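Long-range contacts in alpha-fucosidase (Bifidobacterium bifidum, PDB 2EAB), which probably releases alpha-1,2-linked L-fucose from glycans by hydrolysis, this chain being the catalytic part of a longer protein: residues 205-210 against 246-251; 273-278 against 314-319. All blocks are in the same frame, centred on the assembly; numbering follows the deposited sequence.

Contact 1: 205-210 against 246-251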
ATOM      1  N   PHE A 205      -6.205 -30.725  23.717  1.00 14.06           N
ATOM      2  CA  PHE A 205      -6.741 -30.203  22.462  1.00 13.71           C
ATOM      3  C   PHE A 205      -6.322 -31.017  21.248  1.00 13.47           C
ATOM      4  O   PHE A 205      -5.335 -31.750  21.279  1.00 13.54           O
ATOM      5  CB  PHE A 205      -6.366 -28.722  22.264  1.00 13.83           C
ATOM      6  CG  PHE A 205      -4.897 -28.487  22.070  1.00 14.16           C
ATOM      7  CD1 PHE A 205      -4.337 -28.526  20.797  1.00 14.53           C
ATOM      8  CD2 PHE A 205      -4.074 -28.222  23.158  1.00 14.76           C
ATOM      9  CE1 PHE A 205      -2.981 -28.318  20.611  1.00 14.53           C
ATOM     10  CE2 PHE A 205      -2.712 -28.007  22.981  1.00 15.01           C
ATOM     11  CZ  PHE A 205      -2.165 -28.055  21.702  1.00 14.87           C
ATOM     12  N   ASN A 206      -7.100 -30.867  20.181  1.00 13.33           N
ATOM     13  CA  ASN A 206      -6.798 -31.445  18.889  1.00 13.13           C
ATOM     14  C   ASN A 206      -6.366 -30.325  17.948  1.00 12.80           C
ATOM     15  O   ASN A 206      -7.046 -29.302  17.851  1.00 12.78           O
ATOM     16  CB  ASN A 206      -8.039 -32.160  18.353  1.00 13.58           C
ATOM     17  CG  ASN A 206      -7.844 -32.723  16.967  1.00 14.64           C
ATOM     18  OD1 ASN A 206      -7.870 -31.990  15.976  1.00 15.26           O
ATOM     19  ND2 ASN A 206      -7.674 -34.037  16.882  1.00 15.54           N
ATOM     20  N   VAL A 207      -5.235 -30.512  17.275  1.00 12.10           N
ATOM     21  CA  VAL A 207      -4.777 -29.532  16.290  1.00 12.11           C
ATOM     22  C   VAL A 207      -4.898 -30.081  14.874  1.00 11.69           C
ATOM     23  O   VAL A 207      -4.450 -31.191  14.581  1.00 11.57           O
ATOM     24  CB  VAL A 207      -3.344 -28.986  16.588  1.00 12.45           C
ATOM     25  CG1 VAL A 207      -2.340 -30.103  16.746  1.00 13.35           C
ATOM     26  CG2 VAL A 207      -2.892 -28.015  15.498  1.00 12.88           C
ATOM     27  N   SER A 208      -5.535 -29.294  14.013  1.00 11.21           N
ATOM     28  CA  SER A 208      -5.667 -29.625  12.602  1.00 11.03           C
ATOM     29  C   SER A 208      -5.369 -28.389  11.760  1.00 10.83           C
ATOM     30  O   SER A 208      -5.376 -27.264  12.265  1.00 10.53           O
ATOM     31  CB  SER A 208      -7.068 -30.167  12.302  1.00 11.20           C
ATOM     32  OG  SER A 208      -8.071 -29.228  12.639  1.00 11.61           O
ATOM     33  N   MET A 209      -5.089 -28.600  10.478  1.00 10.67           N
ATOM     34  CA  MET A 209      -4.805 -27.484   9.580  1.00 11.09           C
ATOM     35  C   MET A 209      -5.426 -27.709   8.198  1.00 10.89           C
ATOM     36  O   MET A 209      -4.706 -27.862   7.204  1.00 11.60           O
ATOM     37  CB  MET A 209      -3.297 -27.233   9.491  1.00 11.20           C
ATOM     38  CG  MET A 209      -2.926 -25.863   8.930  1.00 11.80           C
ATOM     39  SD  MET A 209      -1.152 -25.590   9.028  1.00 12.40           S
ATOM     40  CE  MET A 209      -1.005 -24.009   8.221  1.00 11.89           C
ATOM     41  N   PRO A 210      -6.770 -27.724   8.131  1.00 10.55           N
ATOM     42  CA  PRO A 210      -7.442 -27.953   6.859  1.00 10.26           C
ATOM     43  C   PRO A 210      -7.222 -26.809   5.880  1.00  9.58           C
ATOM     44  O   PRO A 210      -7.296 -25.633   6.253  1.00  9.67           O
ATOM     45  CB  PRO A 210      -8.921 -28.030   7.248  1.00 10.55           C
ATOM     46  CG  PRO A 210      -9.015 -27.237   8.511  1.00 10.84           C
ATOM     47  CD  PRO A 210      -7.740 -27.532   9.229  1.00 10.89           C
ATOM     48  N   ILE A 246       2.900 -28.381  11.148  1.00  9.99           N
ATOM     49  CA  ILE A 246       2.769 -27.971  12.539  1.00 10.38           C
ATOM     50  C   ILE A 246       3.532 -28.969  13.398  1.00 10.63           C
ATOM     51  O   ILE A 246       3.206 -30.161  13.424  1.00 10.97           O
ATOM     52  CB  ILE A 246       1.293 -27.903  13.015  1.00 10.26           C
ATOM     53  CG1 ILE A 246       0.468 -26.976  12.108  1.00 10.00           C
ATOM     54  CG2 ILE A 246       1.228 -27.490  14.497  1.00 10.45           C
ATOM     55  CD1 ILE A 246      -0.976 -26.760  12.546  1.00 10.70           C
ATOM     56  N   LYS A 247       4.560 -28.471  14.073  1.00 11.06           N
ATOM     57  CA  LYS A 247       5.356 -29.266  15.001  1.00 11.80           C
ATOM     58  C   LYS A 247       4.916 -28.928  16.421  1.00 12.23           C
ATOM     59  O   LYS A 247       4.966 -27.769  16.835  1.00 12.07           O
ATOM     60  CB  LYS A 247       6.843 -28.964  14.797  1.00 11.78           C
ATOM     61  CG  LYS A 247       7.791 -29.792  15.653  1.00 12.49           C
ATOM     62  CD  LYS A 247       9.225 -29.359  15.422  1.00 13.28           C
ATOM     63  CE  LYS A 247      10.212 -30.223  16.195  1.00 14.50           C
ATOM     64  NZ  LYS A 247      10.259 -31.626  15.701  1.00 15.66           N
ATOM     65  N   VAL A 248       4.481 -29.950  17.160  1.00 13.09           N
ATOM     66  CA  VAL A 248       3.944 -29.771  18.507  1.00 14.35           C
ATOM     67  C   VAL A 248       4.994 -30.168  19.545  1.00 14.92           C
ATOM     68  O   VAL A 248       5.427 -31.324  19.592  1.00 15.34           O
ATOM     69  CB  VAL A 248       2.645 -30.597  18.710  1.00 14.37           C
ATOM     70  CG1 VAL A 248       2.061 -30.355  20.090  1.00 15.36           C
ATOM     71  CG2 VAL A 248       1.617 -30.252  17.639  1.00 15.32           C
ATOM     72  N   VAL A 249       5.406 -29.202  20.364  1.00 15.38           N
ATOM     73  CA  VAL A 249       6.450 -29.429  21.365  1.00 16.11           C
ATOM     74  C   VAL A 249       5.893 -29.278  22.784  1.00 16.58           C
ATOM     75  O   VAL A 249       5.532 -28.179  23.209  1.00 16.15           O
ATOM     76  CB  VAL A 249       7.672 -28.490  21.154  1.00 16.15           C
ATOM     77  CG1 VAL A 249       8.806 -28.845  22.116  1.00 16.75           C
ATOM     78  CG2 VAL A 249       8.166 -28.560  19.713  1.00 16.49           C
ATOM     79  N   LEU A 250       5.827 -30.396  23.504  1.00 17.45           N
ATOM     80  CA  LEU A 250       5.359 -30.413  24.890  1.00 18.52           C
ATOM     81  C   LEU A 250       6.443 -29.895  25.825  1.00 19.25           C
ATOM     82  O   LEU A 250       7.607 -30.280  25.700  1.00 19.45           O
ATOM     83  CB  LEU A 250       4.981 -31.836  25.317  1.00 18.56           C
ATOM     84  CG  LEU A 250       3.957 -32.658  24.529  1.00 19.10           C
ATOM     85  CD1 LEU A 250       4.001 -34.108  24.985  1.00 19.99           C
ATOM     86  CD2 LEU A 250       2.556 -32.099  24.680  1.00 19.55           C
ATOM     87  N   ASP A 251       6.057 -29.032  26.764  1.00 20.19           N
ATOM     88  CA  ASP A 251       6.967 -28.576  27.816  1.00 21.28           C
ATOM     89  C   ASP A 251       7.443 -29.747  28.666  1.00 21.98           C
ATOM     90  O   ASP A 251       6.633 -30.561  29.114  1.00 22.25           O
ATOM     91  CB  ASP A 251       6.288 -27.545  28.717  1.00 21.28           C
ATOM     92  CG  ASP A 251       6.467 -26.123  28.225  1.00 21.55           C
ATOM     93  OD1 ASP A 251       6.674 -25.920  27.009  1.00 21.56           O
ATOM     94  OD2 ASP A 251       6.392 -25.203  29.063  1.00 22.17           O
TER
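Val207 and Ile246 reach toward each other tip to tip, with Val207 CG2 3.7 Å from Ile246 CD1. All the side-chain contacts across this pair are apolar. Ile246 CD1 also lies 3.7 Å from Met209 SD, so one methyl group touches both neighbours of Ser208. The Met209 chain passes Ile246 at a slant. Met209 CG is anti to the backbone N (chi1 -163°), and the chain is extended beyond it. Its sulfur reaches Ile246 CG1 as well, again at 3.7 Å. Val207 uses its other branch for Val248. There CG1 lies 4.1 Å from Val248 CG2, and the two valines run past one another in opposite senses.

No hydrogen bond joins the two segments. The axes of strands 205-208 and 246-250 come no closer than 9.4 Å, at 156° between their directions. The backbone of 205-208 is bonded instead within its own sheet, for example Val207 with Leu266 and Ser208 with Tyr143. Leu266 also packs on both Val207 and Val248. The four meeting side chains are buried between two antiparallel sheets, one containing strand 203-208 and the other strand 241-250. This face-to-face layering is typical of the beta-sandwich N-terminal domain found in related glycoside hydrolases.

Contact 2: 273-278 against 314-319; sequences AVTLYI and KGYTAV
The start of helix 316-331 packs here on strand 273-282 of the N-terminal beta domain, with Tyr277 and Thr275 meeting Gly315, Tyr316 and Val319. Tyr277 OH lies 3.0 Å from Tyr316 N. The nitrogen lies at the ring edge, near its plane, but the angle is too poor for a hydrogen bond. The same oxygen is 3.3 Å from Gly315 C and 3.8 Å from Tyr316 CB. The phenol tip therefore sits against the first backbone turn of the helix. Gly315 is the N-cap residue, and its O accepts a bond from Val319 N at 3.0 Å. It also breaks the path from helix 297-314, with a positive phi of 92°. At these backbone angles a CB would crowd the carbonyl O of Lys314, which suits a glycine.

Tyr316 CG is anti to the backbone N (chi1 169°), which sets the start of its ring beside Thr275. The two side chains cross at about a right angle. Thr275 OG1 is 3.8 Å from Tyr316 CB, and Thr275 CG2 is 4.1 Å from Tyr316 CD1. Arg194, on adjoining strand 190-197, hydrogen-bonds Thr275 OG1 and makes a cation-pi contact with Tyr316. Tyr316 OH hydrogen-bonds Glu181 of strand 176-185. Tyr277 CE1 is 4.4 Å from Val319 CG2.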
ATOM      1  N   ALA A 273       1.621 -26.987  29.234  1.00 15.76           N
ATOM      2  CA  ALA A 273       2.052 -25.958  28.289  1.00 15.45           C
ATOM      3  C   ALA A 273       2.674 -26.589  27.052  1.00 15.29           C
ATOM      4  O   ALA A 273       3.414 -27.573  27.144  1.00 15.36           O
ATOM      5  CB  ALA A 273       3.031 -25.005  28.947  1.00 15.67           C
ATOM      6  N   VAL A 274       2.362 -26.017  25.892  1.00 14.76           N
ATOM      7  CA  VAL A 274       2.893 -26.494  24.615  1.00 14.57           C
ATOM      8  C   VAL A 274       3.267 -25.320  23.709  1.00 13.82           C
ATOM      9  O   VAL A 274       2.677 -24.241  23.797  1.00 14.06           O
ATOM     10  CB  VAL A 274       1.893 -27.427  23.858  1.00 14.92           C
ATOM     11  CG1 VAL A 274       1.534 -28.656  24.683  1.00 15.38           C
ATOM     12  CG2 VAL A 274       0.634 -26.681  23.455  1.00 16.21           C
ATOM     13  N   THR A 275       4.253 -25.544  22.846  1.00 12.98           N
ATOM     14  CA  THR A 275       4.573 -24.600  21.779  1.00 12.59           C
ATOM     15  C   THR A 275       4.371 -25.286  20.438  1.00 12.42           C
ATOM     16  O   THR A 275       4.886 -26.383  20.206  1.00 12.12           O
ATOM     17  CB  THR A 275       6.019 -24.070  21.881  1.00 12.61           C
ATOM     18  OG1 THR A 275       6.256 -23.577  23.204  1.00 13.41           O
ATOM     19  CG2 THR A 275       6.263 -22.939  20.871  1.00 12.76           C
ATOM     20  N   LEU A 276       3.596 -24.639  19.573  1.00 12.05           N
ATOM     21  CA  LEU A 276       3.416 -25.082  18.200  1.00 12.06           C
ATOM     22  C   LEU A 276       4.287 -24.231  17.293  1.00 11.29           C
ATOM     23  O   LEU A 276       4.289 -23.004  17.402  1.00 11.39           O
ATOM     24  CB  LEU A 276       1.955 -24.946  17.775  1.00 12.24           C
ATOM     25  CG  LEU A 276       0.976 -26.093  18.052  1.00 14.11           C
ATOM     26  CD1 LEU A 276       0.978 -26.566  19.503  1.00 15.43           C
ATOM     27  CD2 LEU A 276      -0.423 -25.687  17.620  1.00 13.31           C
ATOM     28  N   TYR A 277       5.039 -24.891  16.421  1.00 10.85           N
ATOM     29  CA  TYR A 277       5.793 -24.217  15.377  1.00 10.95           C
ATOM     30  C   TYR A 277       5.149 -24.543  14.041  1.00 10.38           C
ATOM     31  O   TYR A 277       5.003 -25.714  13.676  1.00 10.44           O
ATOM     32  CB  TYR A 277       7.259 -24.644  15.400  1.00 11.51           C
ATOM     33  CG  TYR A 277       7.970 -24.235  16.669  1.00 11.89           C
ATOM     34  CD1 TYR A 277       8.463 -22.937  16.827  1.00 12.60           C
ATOM     35  CD2 TYR A 277       8.132 -25.137  17.719  1.00 12.83           C
ATOM     36  CE1 TYR A 277       9.109 -22.550  17.997  1.00 13.88           C
ATOM     37  CE2 TYR A 277       8.777 -24.758  18.893  1.00 14.39           C
ATOM     38  CZ  TYR A 277       9.265 -23.467  19.020  1.00 13.88           C
ATOM     39  OH  TYR A 277       9.900 -23.087  20.179  1.00 14.68           O
ATOM     40  N   ILE A 278       4.750 -23.493  13.330  1.00 10.02           N
ATOM     41  CA  ILE A 278       3.984 -23.628  12.097  1.00  9.97           C
ATOM     42  C   ILE A 278       4.742 -22.953  10.962  1.00  9.58           C
ATOM     43  O   ILE A 278       5.117 -21.780  11.064  1.00  9.45           O
ATOM     44  CB  ILE A 278       2.578 -22.994  12.238  1.00 10.27           C
ATOM     45  CG1 ILE A 278       1.809 -23.634  13.403  1.00 10.50           C
ATOM     46  CG2 ILE A 278       1.797 -23.128  10.934  1.00 10.91           C
ATOM     47  CD1 ILE A 278       1.131 -22.633  14.319  1.00 12.45           C
ATOM     48  N   LYS A 314      15.983 -23.876  18.583  1.00 14.54           N
ATOM     49  CA  LYS A 314      16.253 -22.609  19.267  1.00 14.59           C
ATOM     50  C   LYS A 314      15.419 -22.459  20.536  1.00 14.39           C
ATOM     51  O   LYS A 314      15.895 -21.928  21.543  1.00 14.71           O
ATOM     52  CB  LYS A 314      16.009 -21.423  18.329  1.00 14.76           C
ATOM     53  CG  LYS A 314      17.116 -21.226  17.318  1.00 16.05           C
ATOM     54  CD  LYS A 314      16.957 -19.928  16.550  1.00 17.11           C
ATOM     55  CE  LYS A 314      18.011 -19.831  15.463  1.00 17.27           C
ATOM     56  NZ  LYS A 314      17.911 -18.573  14.673  1.00 17.74           N
ATOM     57  N   GLY A 315      14.176 -22.930  20.484  1.00 14.07           N
ATOM     58  CA  GLY A 315      13.292 -22.902  21.642  1.00 13.82           C
ATOM     59  C   GLY A 315      12.436 -21.655  21.720  1.00 13.52           C
ATOM     60  O   GLY A 315      12.782 -20.609  21.156  1.00 13.62           O
ATOM     61  N   TYR A 316      11.327 -21.768  22.443  1.00 13.48           N
ATOM     62  CA  TYR A 316      10.324 -20.712  22.534  1.00 13.54           C
ATOM     63  C   TYR A 316      10.876 -19.365  23.006  1.00 13.51           C
ATOM     64  O   TYR A 316      10.619 -18.329  22.380  1.00 13.18           O
ATOM     65  CB  TYR A 316       9.170 -21.164  23.430  1.00 13.60           C
ATOM     66  CG  TYR A 316       8.210 -20.061  23.809  1.00 13.67           C
ATOM     67  CD1 TYR A 316       7.303 -19.546  22.877  1.00 13.91           C
ATOM     68  CD2 TYR A 316       8.208 -19.528  25.098  1.00 14.28           C
ATOM     69  CE1 TYR A 316       6.422 -18.530  23.223  1.00 13.80           C
ATOM     70  CE2 TYR A 316       7.329 -18.516  25.454  1.00 14.39           C
ATOM     71  CZ  TYR A 316       6.440 -18.023  24.514  1.00 13.73           C
ATOM     72  OH  TYR A 316       5.569 -17.026  24.872  1.00 14.44           O
ATOM     73  N   THR A 317      11.622 -19.374  24.110  1.00 13.48           N
ATOM     74  CA  THR A 317      12.141 -18.136  24.693  1.00 13.70           C
ATOM     75  C   THR A 317      12.991 -17.350  23.690  1.00 13.28           C
ATOM     76  O   THR A 317      12.786 -16.145  23.500  1.00 13.20           O
ATOM     77  CB  THR A 317      12.932 -18.411  25.995  1.00 13.88           C
ATOM     78  OG1 THR A 317      12.072 -19.060  26.937  1.00 15.45           O
ATOM     79  CG2 THR A 317      13.452 -17.112  26.610  1.00 14.73           C
ATOM     80  N   ALA A 318      13.923 -18.041  23.041  1.00 12.83           N
ATOM     81  CA  ALA A 318      14.821 -17.415  22.076  1.00 12.55           C
ATOM     82  C   ALA A 318      14.100 -16.947  20.810  1.00 12.29           C
ATOM     83  O   ALA A 318      14.390 -15.865  20.293  1.00 12.29           O
ATOM     84  CB  ALA A 318      15.956 -18.355  21.722  1.00 12.94           C
ATOM     85  N   VAL A 319      13.173 -17.763  20.310  1.00 11.70           N
ATOM     86  CA  VAL A 319      12.390 -17.407  19.121  1.00 11.53           C
ATOM     87  C   VAL A 319      11.514 -16.182  19.405  1.00 11.40           C
ATOM     88  O   VAL A 319      11.448 -15.256  18.589  1.00 11.27           O
ATOM     89  CB  VAL A 319      11.554 -18.609  18.601  1.00 11.29           C
ATOM     90  CG1 VAL A 319      10.559 -18.174  17.522  1.00 11.57           C
ATOM     91  CG2 VAL A 319      12.475 -19.693  18.059  1.00 12.20           C
TER

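How the contacts relate
Contacts 1 and 2 share the nine-stranded sheet, in which strands 241-250 and 273-282 are neighbours. Their centres are 12 Å apart. Two probable backbone hydrogen bonds join them directly: Lys247 N to Tyr277 O at 2.8 Å and Val249 N to Thr275 O at 2.9 Å. Contact 1 connects this sheet to the second sheet of the sandwich. Contact 2 connects it to a helix on its other face. Val274 links the two sides of contact 1, with its CG2 3.6 Å from Phe205 CZ and its CG1 3.6 Å from Leu250 CD2. Along the chain, contact 1 closes before contact 2 opens. Both lie away from the calcium sites.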